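Local atomic coordinates of alcohol dehydrogenase, zinc-containing (Thermotoga maritima, PDB entry 1VJ0), a protein that binds two zinc ions per subunit and probably acts as an oxidoreductase of the zinc-dependent alcohol dehydrogenase family. Residues S285-A297 and W313-W325. Numbering follows the deposited sequence.
Sequences SELLRRGGFYSVA and WLVLKNATFKGIW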
ATOM      1  N   SER A 285     -14.548   0.854  19.588  1.00 31.57           N
ATOM      2  CA  SER A 285     -13.717  -0.367  19.608  1.00 32.10           C
ATOM      3  C   SER A 285     -14.597  -1.594  19.581  1.00 32.96           C
ATOM      4  O   SER A 285     -14.302  -2.576  18.900  1.00 33.80           O
ATOM      5  CB  SER A 285     -12.817  -0.372  20.863  1.00 32.31           C
ATOM      6  OG  SER A 285     -11.847   0.682  20.842  1.00 32.47           O
ATOM      7  N   GLU A 286     -15.733  -1.525  20.258  1.00 32.34           N
ATOM      8  CA  GLU A 286     -16.661  -2.645  20.282  1.00 33.12           C
ATOM      9  C   GLU A 286     -17.504  -2.782  19.015  1.00 32.39           C
ATOM     10  O   GLU A 286     -18.146  -3.797  18.839  1.00 33.58           O
ATOM     11  CB  GLU A 286     -17.586  -2.558  21.502  1.00 34.70           C
ATOM     12  CG  GLU A 286     -16.864  -2.535  22.879  1.00 38.83           C
ATOM     13  CD  GLU A 286     -16.268  -3.863  23.332  1.00 45.75           C
ATOM     14  OE1 GLU A 286     -16.266  -4.852  22.582  1.00 45.86           O
ATOM     15  OE2 GLU A 286     -15.795  -3.932  24.503  1.00 53.36           O
ATOM     16  N   LEU A 287     -17.559  -1.749  18.181  1.00 30.37           N
ATOM     17  CA  LEU A 287     -18.276  -1.800  16.917  1.00 29.56           C
ATOM     18  C   LEU A 287     -17.415  -2.263  15.741  1.00 29.09           C
ATOM     19  O   LEU A 287     -17.961  -2.538  14.642  1.00 27.89           O
ATOM     20  CB  LEU A 287     -18.821  -0.409  16.554  1.00 30.22           C
ATOM     21  CG  LEU A 287     -19.841   0.199  17.521  1.00 29.52           C
ATOM     22  CD1 LEU A 287     -20.200   1.575  17.022  1.00 31.67           C
ATOM     23  CD2 LEU A 287     -21.060  -0.719  17.657  1.00 30.69           C
ATOM     24  N   LEU A 288     -16.100  -2.249  15.931  1.00 28.60           N
ATOM     25  CA  LEU A 288     -15.141  -2.511  14.864  1.00 29.87           C
ATOM     26  C   LEU A 288     -15.048  -4.036  14.576  1.00 29.73           C
ATOM     27  O   LEU A 288     -14.956  -4.855  15.523  1.00 27.42           O
ATOM     28  CB  LEU A 288     -13.776  -1.952  15.312  1.00 30.33           C
ATOM     29  CG  LEU A 288     -12.671  -1.720  14.274  1.00 32.17           C
ATOM     30  CD1 LEU A 288     -13.078  -0.691  13.271  1.00 31.98           C
ATOM     31  CD2 LEU A 288     -11.382  -1.295  15.013  1.00 34.25           C
ATOM     32  N   ARG A 289     -15.081  -4.429  13.292  1.00 28.08           N
ATOM     33  CA  ARG A 289     -14.856  -5.819  12.990  1.00 27.34           C
ATOM     34  C   ARG A 289     -13.412  -6.200  13.230  1.00 26.49           C
ATOM     35  O   ARG A 289     -12.498  -5.346  13.333  1.00 24.57           O
ATOM     36  CB  ARG A 289     -15.219  -6.175  11.567  1.00 27.99           C
ATOM     37  CG  ARG A 289     -14.336  -5.631  10.457  1.00 27.69           C
ATOM     38  CD  ARG A 289     -14.450  -6.528   9.182  1.00 28.69           C
ATOM     39  NE  ARG A 289     -13.796  -5.966   7.999  1.00 28.79           N
ATOM     40  CZ  ARG A 289     -12.554  -6.249   7.607  1.00 31.74           C
ATOM     41  NH1 ARG A 289     -11.752  -7.044   8.311  1.00 29.79           N
ATOM     42  NH2 ARG A 289     -12.106  -5.763   6.468  1.00 34.04           N
ATOM     43  N   ARG A 290     -13.240  -7.484  13.384  1.00 26.25           N
ATOM     44  CA  ARG A 290     -11.906  -8.086  13.334  1.00 27.41           C
ATOM     45  C   ARG A 290     -11.279  -7.688  12.002  1.00 26.51           C
ATOM     46  O   ARG A 290     -11.884  -7.908  10.976  1.00 27.44           O
ATOM     47  CB  ARG A 290     -12.022  -9.580  13.461  1.00 26.60           C
ATOM     48  CG  ARG A 290     -12.348  -9.994  14.866  1.00 28.69           C
ATOM     49  CD  ARG A 290     -12.204 -11.455  15.071  1.00 33.28           C
ATOM     50  NE  ARG A 290     -10.904 -11.784  15.645  1.00 32.67           N
ATOM     51  CZ  ARG A 290     -10.279 -12.940  15.456  1.00 32.15           C
ATOM     52  NH1 ARG A 290     -10.811 -13.891  14.669  1.00 34.56           N
ATOM     53  NH2 ARG A 290      -9.099 -13.159  16.033  1.00 29.66           N
ATOM     54  N   GLY A 291     -10.097  -7.107  12.058  1.00 26.81           N
ATOM     55  CA  GLY A 291      -9.364  -6.585  10.878  1.00 27.26           C
ATOM     56  C   GLY A 291      -9.739  -5.159  10.510  1.00 28.22           C
ATOM     57  O   GLY A 291      -9.205  -4.613   9.548  1.00 28.54           O
ATOM     58  N   GLY A 292     -10.656  -4.564  11.278  1.00 27.53           N
ATOM     59  CA  GLY A 292     -11.158  -3.221  11.054  1.00 29.08           C
ATOM     60  C   GLY A 292     -10.163  -2.075  11.240  1.00 28.02           C
ATOM     61  O   GLY A 292      -9.070  -2.249  11.854  1.00 26.98           O
ATOM     62  N   PHE A 293     -10.541  -0.902  10.720  1.00 27.78           N
ATOM     63  CA  PHE A 293      -9.704   0.304  10.739  1.00 28.17           C
ATOM     64  C   PHE A 293     -10.388   1.482  11.412  1.00 28.72           C
ATOM     65  O   PHE A 293     -11.500   1.853  11.102  1.00 29.19           O
ATOM     66  CB  PHE A 293      -9.308   0.615   9.285  1.00 29.54           C
ATOM     67  CG  PHE A 293      -8.174   1.564   9.137  1.00 28.99           C
ATOM     68  CD1 PHE A 293      -8.367   2.904   9.341  1.00 29.66           C
ATOM     69  CD2 PHE A 293      -6.954   1.126   8.692  1.00 29.10           C
ATOM     70  CE1 PHE A 293      -7.335   3.799   9.166  1.00 30.25           C
ATOM     71  CE2 PHE A 293      -5.925   2.018   8.479  1.00 31.47           C
ATOM     72  CZ  PHE A 293      -6.132   3.368   8.740  1.00 30.31           C
ATOM     73  N   TYR A 294      -9.745   2.058  12.412  1.00 27.64           N
ATOM     74  CA  TYR A 294     -10.348   3.113  13.190  1.00 26.68           C
ATOM     75  C   TYR A 294      -9.464   4.364  13.088  1.00 28.00           C
ATOM     76  O   TYR A 294      -8.401   4.386  13.663  1.00 27.90           O
ATOM     77  CB  TYR A 294     -10.409   2.635  14.621  1.00 27.54           C
ATOM     78  CG  TYR A 294     -11.324   3.343  15.591  1.00 24.72           C
ATOM     79  CD1 TYR A 294     -11.978   4.544  15.301  1.00 24.38           C
ATOM     80  CD2 TYR A 294     -11.611   2.729  16.776  1.00 27.10           C
ATOM     81  CE1 TYR A 294     -12.820   5.149  16.237  1.00 27.42           C
ATOM     82  CE2 TYR A 294     -12.465   3.318  17.704  1.00 30.32           C
ATOM     83  CZ  TYR A 294     -13.069   4.528  17.419  1.00 29.78           C
ATOM     84  OH  TYR A 294     -13.933   5.049  18.358  1.00 29.26           O
ATOM     85  N   SER A 295      -9.909   5.391  12.361  1.00 27.93           N
ATOM     86  CA  SER A 295      -9.226   6.659  12.249  1.00 27.69           C
ATOM     87  C   SER A 295      -9.755   7.541  13.343  1.00 28.40           C
ATOM     88  O   SER A 295     -10.956   7.785  13.417  1.00 28.32           O
ATOM     89  CB  SER A 295      -9.480   7.380  10.913  1.00 28.34           C
ATOM     90  OG  SER A 295      -8.667   6.807   9.884  1.00 30.73           O
ATOM     91  N   VAL A 296      -8.842   8.043  14.164  1.00 26.84           N
ATOM     92  CA  VAL A 296      -9.177   8.886  15.284  1.00 28.21           C
ATOM     93  C   VAL A 296      -8.728  10.309  14.974  1.00 28.41           C
ATOM     94  O   VAL A 296      -7.539  10.619  14.979  1.00 29.25           O
ATOM     95  CB  VAL A 296      -8.558   8.351  16.583  1.00 28.32           C
ATOM     96  CG1 VAL A 296      -8.982   9.190  17.718  1.00 28.63           C
ATOM     97  CG2 VAL A 296      -8.966   6.908  16.792  1.00 28.97           C
ATOM     98  N   ALA A 297      -9.697  11.184  14.739  1.00 28.43           N
ATOM     99  CA  ALA A 297      -9.411  12.544  14.227  1.00 28.99           C
ATOM    100  C   ALA A 297     -10.070  13.670  15.018  1.00 30.16           C
ATOM    101  O   ALA A 297      -9.749  14.804  14.778  1.00 30.97           O
ATOM    102  CB  ALA A 297      -9.781  12.653  12.780  1.00 28.93           C
ATOM    103  N   TRP A 313      -9.428  -5.229  22.161  1.00 29.48           N
ATOM    104  CA  TRP A 313      -9.614  -4.202  21.140  1.00 29.74           C
ATOM    105  C   TRP A 313      -8.529  -4.092  20.110  1.00 29.45           C
ATOM    106  O   TRP A 313      -8.827  -3.639  19.029  1.00 28.79           O
ATOM    107  CB  TRP A 313      -9.826  -2.818  21.748  1.00 31.06           C
ATOM    108  CG  TRP A 313     -10.986  -2.788  22.604  1.00 31.39           C
ATOM    109  CD1 TRP A 313     -11.968  -3.727  22.686  1.00 32.90           C
ATOM    110  CD2 TRP A 313     -11.326  -1.765  23.547  1.00 33.78           C
ATOM    111  NE1 TRP A 313     -12.889  -3.346  23.624  1.00 34.35           N
ATOM    112  CE2 TRP A 313     -12.514  -2.151  24.168  1.00 31.77           C
ATOM    113  CE3 TRP A 313     -10.751  -0.548  23.908  1.00 33.51           C
ATOM    114  CZ2 TRP A 313     -13.135  -1.389  25.157  1.00 35.35           C
ATOM    115  CZ3 TRP A 313     -11.389   0.212  24.927  1.00 32.65           C
ATOM    116  CH2 TRP A 313     -12.553  -0.218  25.503  1.00 31.23           C
ATOM    117  N   LEU A 314      -7.290  -4.456  20.456  1.00 28.50           N
ATOM    118  CA  LEU A 314      -6.199  -4.437  19.490  1.00 28.94           C
ATOM    119  C   LEU A 314      -5.788  -5.796  19.010  1.00 27.04           C
ATOM    120  O   LEU A 314      -5.909  -6.050  17.837  1.00 27.81           O
ATOM    121  CB  LEU A 314      -4.942  -3.786  20.031  1.00 28.50           C
ATOM    122  CG  LEU A 314      -4.750  -2.314  19.829  1.00 30.59           C
ATOM    123  CD1 LEU A 314      -3.452  -1.909  20.598  1.00 32.94           C
ATOM    124  CD2 LEU A 314      -4.687  -1.898  18.389  1.00 31.85           C
ATOM    125  N   VAL A 315      -5.299  -6.650  19.903  1.00 26.92           N
ATOM    126  CA  VAL A 315      -4.634  -7.908  19.479  1.00 27.21           C
ATOM    127  C   VAL A 315      -5.630  -8.911  18.876  1.00 28.77           C
ATOM    128  O   VAL A 315      -5.530  -9.350  17.677  1.00 26.05           O
ATOM    129  CB  VAL A 315      -3.838  -8.511  20.644  1.00 27.63           C
ATOM    130  CG1 VAL A 315      -3.204  -9.865  20.261  1.00 27.52           C
ATOM    131  CG2 VAL A 315      -2.819  -7.516  21.143  1.00 28.86           C
ATOM    132  N   LEU A 316      -6.602  -9.307  19.696  1.00 28.88           N
ATOM    133  CA  LEU A 316      -7.565 -10.313  19.247  1.00 29.94           C
ATOM    134  C   LEU A 316      -8.346  -9.803  18.013  1.00 29.71           C
ATOM    135  O   LEU A 316      -8.710 -10.573  17.077  1.00 27.93           O
ATOM    136  CB  LEU A 316      -8.533 -10.626  20.389  1.00 30.29           C
ATOM    137  CG  LEU A 316      -9.538 -11.730  20.087  1.00 30.71           C
ATOM    138  CD1 LEU A 316      -8.789 -13.041  19.846  1.00 28.79           C
ATOM    139  CD2 LEU A 316     -10.492 -11.869  21.272  1.00 32.62           C
ATOM    140  N   LYS A 317      -8.622  -8.511  18.014  1.00 30.00           N
ATOM    141  CA  LYS A 317      -9.240  -7.885  16.845  1.00 31.24           C
ATOM    142  C   LYS A 317      -8.352  -7.696  15.616  1.00 30.12           C
ATOM    143  O   LYS A 317      -8.858  -7.382  14.564  1.00 31.68           O
ATOM    144  CB  LYS A 317      -9.846  -6.535  17.247  1.00 31.92           C
ATOM    145  CG  LYS A 317     -11.209  -6.423  16.782  1.00 35.89           C
ATOM    146  CD  LYS A 317     -11.852  -5.126  17.163  1.00 39.72           C
ATOM    147  CE  LYS A 317     -12.747  -5.289  18.364  1.00 37.56           C
ATOM    148  NZ  LYS A 317     -14.131  -5.520  18.030  1.00 34.94           N
ATOM    149  N   ASN A 318      -7.026  -7.815  15.726  1.00 29.09           N
ATOM    150  CA  ASN A 318      -6.130  -7.458  14.641  1.00 28.11           C
ATOM    151  C   ASN A 318      -6.525  -6.081  14.043  1.00 29.19           C
ATOM    152  O   ASN A 318      -6.564  -5.885  12.811  1.00 29.20           O
ATOM    153  CB  ASN A 318      -6.066  -8.594  13.614  1.00 28.15           C
ATOM    154  CG  ASN A 318      -4.807  -8.579  12.756  1.00 27.35           C
ATOM    155  OD1 ASN A 318      -3.863  -9.338  13.007  1.00 25.26           O
ATOM    156  ND2 ASN A 318      -4.812  -7.760  11.693  1.00 23.77           N
ATOM    157  N   ALA A 319      -6.818  -5.137  14.947  1.00 28.20           N
ATOM    158  CA  ALA A 319      -7.368  -3.835  14.588  1.00 28.65           C
ATOM    159  C   ALA A 319      -6.284  -2.818  14.309  1.00 27.92           C
ATOM    160  O   ALA A 319      -5.216  -2.871  14.869  1.00 27.75           O
ATOM    161  CB  ALA A 319      -8.272  -3.294  15.736  1.00 28.34           C
ATOM    162  N   THR A 320      -6.547  -1.901  13.387  1.00 28.12           N
ATOM    163  CA  THR A 320      -5.694  -0.733  13.199  1.00 29.00           C
ATOM    164  C   THR A 320      -6.378   0.473  13.808  1.00 28.77           C
ATOM    165  O   THR A 320      -7.534   0.797  13.446  1.00 28.25           O
ATOM    166  CB  THR A 320      -5.429  -0.471  11.685  1.00 29.76           C
ATOM    167  OG1 THR A 320      -4.812  -1.618  11.093  1.00 30.04           O
ATOM    168  CG2 THR A 320      -4.413   0.633  11.465  1.00 31.36           C
ATOM    169  N   PHE A 321      -5.697   1.138  14.735  1.00 26.92           N
ATOM    170  CA  PHE A 321      -6.111   2.461  15.242  1.00 28.38           C
ATOM    171  C   PHE A 321      -5.115   3.457  14.709  1.00 29.15           C
ATOM    172  O   PHE A 321      -3.869   3.263  14.846  1.00 29.11           O
ATOM    173  CB  PHE A 321      -6.074   2.546  16.780  1.00 28.09           C
ATOM    174  CG  PHE A 321      -7.210   1.763  17.489  1.00 27.57           C
ATOM    175  CD1 PHE A 321      -7.294   0.389  17.389  1.00 29.03           C
ATOM    176  CD2 PHE A 321      -8.113   2.411  18.324  1.00 27.34           C
ATOM    177  CE1 PHE A 321      -8.303  -0.328  18.072  1.00 29.49           C
ATOM    178  CE2 PHE A 321      -9.129   1.701  18.953  1.00 28.40           C
ATOM    179  CZ  PHE A 321      -9.210   0.343  18.843  1.00 28.37           C
ATOM    180  N   LYS A 322      -5.605   4.469  14.030  1.00 27.88           N
ATOM    181  CA  LYS A 322      -4.711   5.401  13.353  1.00 28.60           C
ATOM    182  C   LYS A 322      -5.083   6.811  13.757  1.00 28.37           C
ATOM    183  O   LYS A 322      -6.167   7.245  13.429  1.00 27.40           O
ATOM    184  CB  LYS A 322      -4.894   5.245  11.838  1.00 30.62           C
ATOM    185  CG  LYS A 322      -4.149   6.222  10.955  1.00 33.98           C
ATOM    186  CD  LYS A 322      -2.674   5.889  10.923  1.00 36.45           C
ATOM    187  CE  LYS A 322      -1.814   7.101  10.696  1.00 39.80           C
ATOM    188  NZ  LYS A 322      -0.360   6.854  11.044  1.00 39.79           N
ATOM    189  N   GLY A 323      -4.200   7.534  14.463  1.00 26.81           N
ATOM    190  CA  GLY A 323      -4.503   8.913  14.791  1.00 27.67           C
ATOM    191  C   GLY A 323      -4.270   9.799  13.576  1.00 27.65           C
ATOM    192  O   GLY A 323      -3.346   9.547  12.782  1.00 26.77           O
ATOM    193  N   ILE A 324      -5.072  10.860  13.455  1.00 27.00           N
ATOM    194  CA  ILE A 324      -5.043  11.767  12.310  1.00 27.04           C
ATOM    195  C   ILE A 324      -4.722  13.204  12.768  1.00 29.57           C
ATOM    196  O   ILE A 324      -5.480  13.808  13.555  1.00 28.51           O
ATOM    197  CB  ILE A 324      -6.405  11.735  11.533  1.00 27.94           C
ATOM    198  CG1 ILE A 324      -6.791  10.316  11.176  1.00 27.17           C
ATOM    199  CG2 ILE A 324      -6.351  12.677  10.321  1.00 26.64           C
ATOM    200  CD1 ILE A 324      -5.855   9.606  10.258  1.00 30.04           C
ATOM    201  N   TRP A 325      -3.573  13.711  12.331  1.00 29.16           N
ATOM    202  CA  TRP A 325      -3.156  15.052  12.647  1.00 29.61           C
ATOM    203  C   TRP A 325      -3.302  15.952  11.398  1.00 28.88           C
ATOM    204  O   TRP A 325      -2.592  15.752  10.407  1.00 29.09           O
ATOM    205  CB  TRP A 325      -1.702  15.086  13.141  1.00 29.95           C
ATOM    206  CG  TRP A 325      -1.323  16.466  13.564  1.00 30.26           C
ATOM    207  CD1 TRP A 325      -0.369  17.288  13.023  1.00 30.40           C
ATOM    208  CD2 TRP A 325      -1.920  17.179  14.612  1.00 31.05           C
ATOM    209  NE1 TRP A 325      -0.348  18.485  13.691  1.00 32.78           N
ATOM    210  CE2 TRP A 325      -1.292  18.442  14.679  1.00 31.24           C
ATOM    211  CE3 TRP A 325      -2.929  16.867  15.546  1.00 31.39           C
ATOM    212  CZ2 TRP A 325      -1.654  19.412  15.609  1.00 33.50           C
ATOM    213  CZ3 TRP A 325      -3.316  17.847  16.458  1.00 33.28           C
ATOM    214  CH2 TRP A 325      -2.657  19.103  16.489  1.00 32.49           C
TER
HETATM  215  O   HOH W   1     -15.042  -6.094  20.577  1.00 43.05           O
HETATM  216  O   HOH W   2      -6.235  -6.314   9.376  1.00 33.22           O
HETATM  217  O   HOH W   3      -7.214  15.718  14.139  1.00 23.78           O
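Trp313 lies with one face against Ser285, near the end of helix 280-287: Ser285 CB sits over the face of its five-membered ring, 3.5 Å from the centroid, a CH-pi contact. In the plane of the same indole, NE1 donates to Glu286 OE2 at 3.1 Å, meeting the carboxylate from above its plane, with the two planes nearly perpendicular (85°). With an alanine at Trp313, Glu286 OE2 would probably lose its indole donor and Ser285 CB the ring face it packs on.

Beside it, Lys317 bends at chi3 (-100°) and chi4, which curls NZ back to Leu288 O at 2.7 Å, with a weak hydrogen bond to Ser285 O; a water joins NZ to Glu286 OE1. Arg290, bent at chi3, reaches across to Leu316 O, gripping it side-on with NE and NH2 (2.9 and 2.8 Å to that one oxygen).

Further along, the Phe321 ring, with Tyr294 CB over one face, turns its edge to Ser285 OG, which is hydrogen-bonded to Leu281 O. Tyr294 CD2 meets Phe321 CE2 at 3.5 Å, the rings oblique, and Phe308 packs edge-to-face on both Phe321 and Trp313.

Backbone hydrogen bonds from Thr320 N to Gly292 O through Ile324 N to Val296 O pair strands 292-296 and 320-323 in parallel. These are neighbouring strands of a six-stranded Rossmann-type sheet, continued antiparallel by the second subunit beyond 320-323, as in medium-chain dehydrogenases.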